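Local coordinates for glycoside hydrolase family 16 protein (Akkermansia muciniphila, PDB 6T2N), which probably cleaves inside the O-glycan chains of mucin as an endo-acting beta-galactosidase, helping a gut bacterium begin mucin breakdown, at residues 54-59 / 141-146; 228-231 / 236-239; 136-141 / 167-172. One frame throughout, in Å; residues are numbered along the deposited sequence.

Overall arrangement
The three contacts lie in the two-sheet beta-sandwich (jelly roll) of family 16. Contact 1 links the sheets and touches both of the others, its centre about 13 Å from each of theirs. It meets contact 2, a hairpin in the sheet that also takes in 57-58: the ring of W231 packs on the backbone of 143-145, F143 O lying 3.4 Å from W231 CZ3. It shares K141 with contact 3, a surface contact between loops leaving two strands of the other sheet. Contacts 2 and 3 do not touch, their centres being about 18 Å apart and their nearest atoms about 7 Å. The calcium ion is held at the E59 end of contact 1.

Contact 1: 54-59 / 141-146; sequences YVWGDE and KNFMFG. With CA (calcium ion), chain C.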
loop_
_atom_site.group_PDB
_atom_site.type_symbol
_atom_site.label_atom_id
_atom_site.label_comp_id
_atom_site.label_asym_id
_atom_site.label_seq_id
_atom_site.Cartn_x
_atom_site.Cartn_y
_atom_site.Cartn_z
ATOM N N TYR A 54 16.344 -12.209 -5.678
ATOM C CA TYR A 54 15.281 -11.517 -6.450
ATOM C C TYR A 54 14.287 -12.574 -6.909
ATOM O O TYR A 54 14.692 -13.640 -7.374
ATOM C CB TYR A 54 15.830 -10.767 -7.676
ATOM C CG TYR A 54 14.945 -9.686 -8.271
ATOM C CD1 TYR A 54 14.859 -8.443 -7.673
ATOM C CD2 TYR A 54 14.210 -9.871 -9.434
ATOM C CE1 TYR A 54 14.061 -7.432 -8.186
ATOM C CE2 TYR A 54 13.419 -8.858 -9.973
ATOM C CZ TYR A 54 13.342 -7.619 -9.353
ATOM O OH TYR A 54 12.576 -6.559 -9.810
ATOM N N VAL A 55 13.010 -12.272 -6.746
ATOM C CA VAL A 55 11.881 -13.178 -7.104
ATOM C C VAL A 55 10.893 -12.422 -7.998
ATOM O O VAL A 55 10.257 -13.093 -8.823
ATOM C CB VAL A 55 11.171 -13.732 -5.848
ATOM C CG1 VAL A 55 10.268 -14.900 -6.214
ATOM C CG2 VAL A 55 12.151 -14.136 -4.745
ATOM N N TRP A 56 10.738 -11.104 -7.813
ATOM C CA TRP A 56 9.722 -10.293 -8.532
ATOM C C TRP A 56 9.983 -8.810 -8.298
ATOM O O TRP A 56 10.512 -8.451 -7.217
ATOM C CB TRP A 56 8.319 -10.708 -8.079
ATOM C CG TRP A 56 7.153 -10.166 -8.852
ATOM C CD1 TRP A 56 6.434 -10.812 -9.816
ATOM C CD2 TRP A 56 6.485 -8.907 -8.646
ATOM N NE1 TRP A 56 5.394 -10.035 -10.250
ATOM C CE2 TRP A 56 5.392 -8.870 -9.535
ATOM C CE3 TRP A 56 6.695 -7.827 -7.784
ATOM C CZ2 TRP A 56 4.520 -7.792 -9.583
ATOM C CZ3 TRP A 56 5.833 -6.762 -7.826
ATOM C CH2 TRP A 56 4.756 -6.754 -8.711
ATOM N N GLY A 57 9.648 -7.993 -9.302
ATOM C CA GLY A 57 9.711 -6.528 -9.186
ATOM C C GLY A 57 9.696 -5.788 -10.522
ATOM O O GLY A 57 9.182 -6.274 -11.577
ATOM N N ASP A 58 10.167 -4.558 -10.460
ATOM C CA ASP A 58 9.891 -3.551 -11.512
ATOM C C ASP A 58 10.793 -2.365 -11.195
ATOM O O ASP A 58 10.775 -1.867 -10.032
ATOM C CB ASP A 58 8.400 -3.185 -11.622
ATOM C CG ASP A 58 7.932 -2.812 -13.028
ATOM O OD1 ASP A 58 8.727 -2.152 -13.762
ATOM O OD2 ASP A 58 6.776 -3.200 -13.382
ATOM N N GLU A 59 11.623 -2.020 -12.172
ATOM C CA GLU A 59 12.496 -0.837 -12.090
ATOM C C GLU A 59 11.802 0.253 -12.892
ATOM O O GLU A 59 12.212 1.392 -12.749
ATOM C CB GLU A 59 13.904 -1.253 -12.498
ATOM C CG GLU A 59 14.314 -2.555 -11.815
ATOM C CD GLU A 59 14.214 -2.453 -10.248
ATOM O OE1 GLU A 59 15.009 -1.588 -9.776
ATOM O OE2 GLU A 59 13.543 -3.310 -9.560
ATOM N N LYS A 141 0.222 -10.458 -8.690
ATOM C CA LYS A 141 1.196 -11.094 -7.765
ATOM C C LYS A 141 0.781 -10.975 -6.288
ATOM O O LYS A 141 0.585 -9.831 -5.772
ATOM C CB LYS A 141 2.558 -10.423 -7.911
ATOM C CG LYS A 141 3.666 -11.094 -7.120
ATOM C CD LYS A 141 4.227 -12.277 -7.861
ATOM C CE LYS A 141 5.347 -12.932 -7.099
ATOM N NZ LYS A 141 4.793 -13.994 -6.229
ATOM N N ASN A 142 0.731 -12.123 -5.610
ATOM C CA ASN A 142 0.626 -12.249 -4.128
ATOM C C ASN A 142 2.006 -12.497 -3.548
ATOM O O ASN A 142 2.768 -13.167 -4.191
ATOM C CB ASN A 142 -0.227 -13.429 -3.720
ATOM C CG ASN A 142 -1.618 -13.309 -4.268
ATOM O OD1 ASN A 142 -2.319 -14.306 -4.329
ATOM N ND2 ASN A 142 -2.010 -12.106 -4.670
ATOM N N PHE A 143 2.295 -11.943 -2.386
ATOM C CA PHE A 143 3.591 -12.116 -1.690
ATOM C C PHE A 143 3.323 -12.921 -0.432
ATOM O O PHE A 143 2.278 -12.634 0.189
ATOM C CB PHE A 143 4.194 -10.752 -1.362
ATOM C CG PHE A 143 4.301 -9.848 -2.557
ATOM C CD1 PHE A 143 5.387 -9.940 -3.412
ATOM C CD2 PHE A 143 3.303 -8.932 -2.841
ATOM C CE1 PHE A 143 5.475 -9.121 -4.530
ATOM C CE2 PHE A 143 3.390 -8.124 -3.964
ATOM C CZ PHE A 143 4.470 -8.229 -4.807
ATOM N N MET A 144 4.183 -13.892 -0.100
ATOM C CA MET A 144 4.100 -14.618 1.218
ATOM C C MET A 144 5.473 -14.947 1.784
ATOM O O MET A 144 6.045 -15.932 1.432
ATOM C CB MET A 144 3.304 -15.914 1.143
ATOM C CG MET A 144 2.912 -16.382 2.503
ATOM S SD MET A 144 1.520 -17.516 2.396
ATOM C CE MET A 144 1.866 -18.583 3.797
ATOM N N PHE A 145 5.928 -14.100 2.668
ATOM C CA PHE A 145 7.268 -14.131 3.286
ATOM C C PHE A 145 8.238 -13.566 2.233
ATOM O O PHE A 145 8.355 -14.014 1.013
ATOM C CB PHE A 145 7.638 -15.518 3.882
ATOM C CG PHE A 145 6.602 -16.130 4.805
ATOM C CD1 PHE A 145 5.899 -15.340 5.704
ATOM C CD2 PHE A 145 6.296 -17.471 4.730
ATOM C CE1 PHE A 145 4.887 -15.869 6.471
ATOM C CE2 PHE A 145 5.297 -18.008 5.519
ATOM C CZ PHE A 145 4.605 -17.206 6.397
ATOM N N GLY A 146 8.977 -12.586 2.709
ATOM C CA GLY A 146 10.262 -12.259 2.096
ATOM C C GLY A 146 10.546 -10.840 2.438
ATOM O O GLY A 146 9.921 -10.335 3.365
HETATM CA CA CA C . 13.655 2.845 -11.633
#
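W56 meets K141 and F143 in an aromatic-aliphatic contact that bridges the two sheets of the beta-sandwich. Its backbone forms a classic beta bulge, V55 and W56 both facing F301 of strand 292-302, whereas F143 bonds to F267 and so belongs with the opposing sheet. Both partners approach the same face of the indole. Over the five-membered ring lies the K141 chain, CD being 3.5 Å from the ring centroid in a CH-pi contact. The chain is bent at chi2 (82°), which lays its methylenes along the ring. Lysine suits the place because a long aliphatic chain can cover an aromatic face while its ammonium group reaches beyond; the cation-pi attraction to W56 is long and at most weak. F143 presents its edge to the six-membered ring with the planes at 78°, a T-shaped pair, CZ coming 3.6 Å from W56 CZ3. W70 adds another edge-to-face partner to W56. At the far end of 54-59, E59 O binds the calcium ion at 2.3 Å together with G98 O and D297 O, while the E59 carboxylate pairs with R300. The K141 ammonium turns back to its neighbour, NZ donating to N142 O at 3.0 Å.

Contact 2: 228-231 / 236-239; sequences VMEW and IKLM
M239 N donates to V228 O at 2.7 Å, and its partner bond, V228 N to M239 O, closes a hydrogen-bonded pair of the antiparallel beta hairpin formed by strands 225-231 and 235-240. Two residues along, K237 N gives E230 O a sound bond of 2.9 Å, but the return bond from E230 N is weak, its angle at the hydrogen only 124°. The non-hydrogen-bonded pairs, M229 with L238 and W231 with I236, send their side chains to the buried face, where large apolar groups suit the interior of a sandwich. M229 CG touches two methyls of the partner strand, I236 CG2 and L238 CD2, each at 3.7 Å. I236 runs beside W231 with CD1 over the face of the five-membered ring, 4.2 Å from its centroid; chi1 of -50° places CG1 beside the backbone N, from where the branch follows the indole. With an alanine in place of this isoleucine, the indole face is likely to lose its CH-pi partner and a gap to open beside M229 CG. On the other face V228 and M239 meet through methyls, and the more polar E230 and K237 suit its less buried end. The E230 carboxylate pairs with R147, K237 NZ staying 4.9 Å from E230 OE1. The buried indole nitrogen of W231 is satisfied as well, NE1 donating to F263 O.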
loop_
_atom_site.group_PDB
_atom_site.type_symbol
_atom_site.label_atom_id
_atom_site.label_comp_id
_atom_site.label_asym_id
_atom_site.label_seq_id
_atom_site.Cartn_x
_atom_site.Cartn_y
_atom_site.Cartn_z
ATOM N N VAL A 228 11.006 -0.723 3.440
ATOM C CA VAL A 228 11.415 -2.162 3.465
ATOM C C VAL A 228 10.609 -2.969 4.499
ATOM O O VAL A 228 10.582 -2.639 5.743
ATOM C CB VAL A 228 12.903 -2.281 3.805
ATOM C CG1 VAL A 228 13.402 -3.692 3.524
ATOM C CG2 VAL A 228 13.730 -1.185 3.114
ATOM N N MET A 229 10.007 -4.041 4.016
ATOM C CA MET A 229 9.297 -4.990 4.878
ATOM C C MET A 229 10.047 -6.330 4.828
ATOM O O MET A 229 10.035 -6.965 3.775
ATOM C CB MET A 229 7.868 -5.162 4.374
ATOM C CG MET A 229 7.177 -6.267 5.106
ATOM S SD MET A 229 5.534 -6.699 4.523
ATOM C CE MET A 229 5.964 -7.555 3.010
ATOM N N GLU A 230 10.681 -6.761 5.923
ATOM C CA GLU A 230 11.111 -8.185 6.127
ATOM C C GLU A 230 9.965 -8.927 6.844
ATOM O O GLU A 230 9.359 -8.308 7.751
ATOM C CB GLU A 230 12.446 -8.258 6.887
ATOM C CG GLU A 230 13.682 -7.957 6.048
ATOM C CD GLU A 230 15.047 -8.099 6.719
ATOM O OE1 GLU A 230 15.109 -8.089 7.972
ATOM O OE2 GLU A 230 16.057 -8.242 5.990
ATOM N N TRP A 231 9.685 -10.185 6.466
ATOM C CA TRP A 231 8.474 -10.962 6.864
ATOM C C TRP A 231 8.786 -12.465 6.842
ATOM O O TRP A 231 8.971 -13.013 5.750
ATOM C CB TRP A 231 7.325 -10.576 5.912
ATOM C CG TRP A 231 6.026 -11.320 6.021
ATOM C CD1 TRP A 231 5.535 -11.942 7.123
ATOM C CD2 TRP A 231 5.013 -11.468 5.012
ATOM N NE1 TRP A 231 4.305 -12.479 6.867
ATOM C CE2 TRP A 231 3.963 -12.212 5.573
ATOM C CE3 TRP A 231 4.881 -11.070 3.681
ATOM C CZ2 TRP A 231 2.811 -12.550 4.864
ATOM C CZ3 TRP A 231 3.738 -11.399 2.973
ATOM C CH2 TRP A 231 2.708 -12.124 3.564
ATOM N N ILE A 236 7.023 -9.492 11.366
ATOM C CA ILE A 236 7.145 -8.457 10.312
ATOM C C ILE A 236 7.833 -7.194 10.851
ATOM O O ILE A 236 7.363 -6.626 11.851
ATOM C CB ILE A 236 5.788 -8.112 9.728
ATOM C CG1 ILE A 236 5.023 -9.362 9.328
ATOM C CG2 ILE A 236 5.984 -7.185 8.529
ATOM C CD1 ILE A 236 3.611 -9.072 8.962
ATOM N N LYS A 237 8.906 -6.786 10.159
ATOM C CA LYS A 237 9.655 -5.518 10.330
ATOM C C LYS A 237 9.213 -4.606 9.188
ATOM O O LYS A 237 9.179 -5.116 8.080
ATOM C CB LYS A 237 11.175 -5.753 10.257
ATOM C CG LYS A 237 11.828 -6.310 11.515
ATOM C CD LYS A 237 12.839 -7.462 11.319
ATOM C CE LYS A 237 12.825 -8.471 12.472
ATOM N NZ LYS A 237 14.012 -9.372 12.528
ATOM N N LEU A 238 8.863 -3.346 9.493
ATOM C CA LEU A 238 8.609 -2.218 8.559
ATOM C C LEU A 238 9.624 -1.115 8.830
ATOM O O LEU A 238 9.573 -0.466 9.909
ATOM C CB LEU A 238 7.206 -1.665 8.769
ATOM C CG LEU A 238 6.089 -2.671 8.545
ATOM C CD1 LEU A 238 4.757 -1.987 8.675
ATOM C CD2 LEU A 238 6.149 -3.363 7.202
ATOM N N MET A 239 10.486 -0.889 7.842
ATOM C CA MET A 239 11.540 0.145 7.907
ATOM C C MET A 239 11.357 1.175 6.796
ATOM O O MET A 239 10.656 0.883 5.781
ATOM C CB MET A 239 12.923 -0.483 7.765
ATOM C CG MET A 239 13.345 -1.357 8.952
ATOM S SD MET A 239 14.685 -2.462 8.457
ATOM C CE MET A 239 13.721 -3.681 7.569
#

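Contact 3: 136-141 / 167-172; sequences TTIKTK and LGKNKW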
loop_
_atom_site.group_PDB
_atom_site.type_symbol
_atom_site.label_atom_id
_atom_site.label_comp_id
_atom_site.label_asym_id
_atom_site.label_seq_id
_atom_site.Cartn_x
_atom_site.Cartn_y
_atom_site.Cartn_z
ATOM N N THR A 136 -2.546 -1.929 -8.237
ATOM C CA THR A 136 -2.770 -3.047 -7.300
ATOM C C THR A 136 -2.214 -4.300 -7.957
ATOM O O THR A 136 -2.382 -4.451 -9.206
ATOM C CB THR A 136 -4.264 -3.150 -6.982
ATOM O OG1 THR A 136 -4.501 -4.328 -6.205
ATOM C CG2 THR A 136 -5.105 -3.158 -8.248
ATOM N N THR A 137 -1.609 -5.169 -7.161
ATOM C CA THR A 137 -1.138 -6.476 -7.664
ATOM C C THR A 137 -2.245 -7.510 -7.447
ATOM O O THR A 137 -1.998 -8.672 -7.744
ATOM C CB THR A 137 0.229 -6.817 -7.060
ATOM O OG1 THR A 137 0.092 -7.277 -5.710
ATOM C CG2 THR A 137 1.177 -5.635 -7.137
ATOM N N ILE A 138 -3.431 -7.092 -6.996
ATOM C CA ILE A 138 -4.460 -8.040 -6.460
ATOM C C ILE A 138 -4.483 -9.230 -7.402
ATOM O O ILE A 138 -4.421 -10.360 -6.889
ATOM C CB ILE A 138 -5.862 -7.407 -6.255
ATOM C CG1 ILE A 138 -6.771 -8.300 -5.387
ATOM C CG2 ILE A 138 -6.511 -7.050 -7.573
ATOM C CD1 ILE A 138 -8.177 -7.766 -5.134
ATOM N N LYS A 139 -4.410 -8.951 -8.700
ATOM C CA LYS A 139 -4.648 -9.930 -9.789
ATOM C C LYS A 139 -3.346 -10.329 -10.486
ATOM O O LYS A 139 -3.413 -11.113 -11.417
ATOM C CB LYS A 139 -5.630 -9.348 -10.813
ATOM C CG LYS A 139 -7.082 -9.639 -10.467
ATOM C CD LYS A 139 -8.121 -9.094 -11.403
ATOM C CE LYS A 139 -9.497 -9.409 -10.854
ATOM N NZ LYS A 139 -10.581 -8.835 -11.684
ATOM N N THR A 140 -2.199 -9.843 -10.049
ATOM C CA THR A 140 -0.951 -10.057 -10.807
ATOM C C THR A 140 0.044 -10.840 -9.954
ATOM O O THR A 140 0.618 -11.800 -10.475
ATOM C CB THR A 140 -0.457 -8.705 -11.316
ATOM O OG1 THR A 140 0.014 -7.891 -10.240
ATOM C CG2 THR A 140 -1.565 -7.979 -12.046
ATOM N N LYS A 141 0.222 -10.458 -8.690
ATOM C CA LYS A 141 1.196 -11.094 -7.765
ATOM C C LYS A 141 0.781 -10.975 -6.288
ATOM O O LYS A 141 0.585 -9.831 -5.772
ATOM C CB LYS A 141 2.558 -10.423 -7.911
ATOM C CG LYS A 141 3.666 -11.094 -7.120
ATOM C CD LYS A 141 4.227 -12.277 -7.861
ATOM C CE LYS A 141 5.347 -12.932 -7.099
ATOM N NZ LYS A 141 4.793 -13.994 -6.229
ATOM N N LEU A 167 -2.757 -5.732 1.540
ATOM C CA LEU A 167 -3.989 -6.349 2.092
ATOM C C LEU A 167 -3.870 -7.861 1.889
ATOM O O LEU A 167 -3.440 -8.258 0.771
ATOM C CB LEU A 167 -5.215 -5.858 1.316
ATOM C CG LEU A 167 -5.718 -4.449 1.628
ATOM C CD1 LEU A 167 -6.662 -3.933 0.529
ATOM C CD2 LEU A 167 -6.383 -4.408 2.993
ATOM N N GLY A 168 -4.258 -8.654 2.912
ATOM C CA GLY A 168 -4.166 -10.142 2.968
ATOM C C GLY A 168 -5.418 -10.769 2.267
ATOM O O GLY A 168 -6.597 -10.281 2.405
ATOM N N LYS A 169 -5.115 -11.739 1.375
ATOM C CA LYS A 169 -6.175 -12.434 0.592
ATOM C C LYS A 169 -6.284 -13.791 1.261
ATOM O O LYS A 169 -5.274 -14.501 1.306
ATOM C CB LYS A 169 -5.918 -12.506 -0.924
ATOM C CG LYS A 169 -7.102 -13.035 -1.750
ATOM C CD LYS A 169 -6.737 -13.467 -3.160
ATOM C CE LYS A 169 -6.076 -12.333 -3.921
ATOM N NZ LYS A 169 -4.845 -12.766 -4.620
ATOM N N ASN A 170 -7.472 -14.067 1.794
ATOM C CA ASN A 170 -7.795 -15.186 2.718
ATOM C C ASN A 170 -9.308 -15.141 2.968
ATOM O O ASN A 170 -9.980 -14.289 2.428
ATOM C CB ASN A 170 -6.897 -15.210 3.996
ATOM C CG ASN A 170 -7.035 -13.813 4.820
ATOM O OD1 ASN A 170 -8.154 -13.285 4.981
ATOM N ND2 ASN A 170 -5.947 -13.230 5.274
ATOM N N LYS A 171 -9.858 -16.050 3.749
ATOM C CA LYS A 171 -11.334 -16.168 3.906
ATOM C C LYS A 171 -11.932 -14.992 4.690
ATOM O O LYS A 171 -13.176 -15.021 4.923
ATOM C CB LYS A 171 -11.669 -17.450 4.655
ATOM C CG LYS A 171 -11.181 -17.517 6.093
ATOM C CD LYS A 171 -11.840 -18.663 6.801
ATOM C CE LYS A 171 -11.630 -18.594 8.288
ATOM N NZ LYS A 171 -11.733 -19.942 8.896
ATOM N N TRP A 172 -11.106 -14.017 5.105
ATOM C CA TRP A 172 -11.561 -12.891 5.963
ATOM C C TRP A 172 -11.764 -11.664 5.099
ATOM O O TRP A 172 -11.081 -11.597 4.085
ATOM C CB TRP A 172 -10.578 -12.604 7.103
ATOM C CG TRP A 172 -10.607 -13.720 8.085
ATOM C CD1 TRP A 172 -11.715 -14.232 8.687
ATOM C CD2 TRP A 172 -9.495 -14.530 8.487
ATOM N NE1 TRP A 172 -11.362 -15.315 9.436
ATOM C CE2 TRP A 172 -10.007 -15.511 9.351
ATOM C CE3 TRP A 172 -8.123 -14.506 8.215
ATOM C CZ2 TRP A 172 -9.184 -16.443 9.976
ATOM C CZ3 TRP A 172 -7.310 -15.437 8.798
ATOM C CH2 TRP A 172 -7.845 -16.398 9.663
#
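The contact rests on one residue pair: the K169 side chain reaches from one surface loop of the beta-sandwich to the I138 backbone of another, where NZ makes a weak hydrogen bond of 3.3 Å to I138 O. The CA atoms of K169 and I138 are 8.5 Å apart, a gap that suits the length of lysine. CG stands anti to the backbone N (chi1 -171°), carrying the chain toward the 136-141 loop, and bends at chi3 and chi4 bring NZ to the carbonyl. The side chains themselves meet loosely, I138 CG1 to K169 CE at 4.3 Å. The acceptor loop, between strands 127-136 and 142-143, is shaped from within. T136 OG1 takes the N-H of I138 in an ST turn, and T137 O accepts from both T140 N and K141 N. Threonine suits T137 too, since its hydroxyl donates to K141 O in the carbonyl plane and accepts from L269 N. Beyond K169, where the chain leaves strand 160-168, N170 ND2 bonds to T265 and N177. The same amide closes an Asx turn, N170 OD1 accepting from W172 N at 3.0 Å.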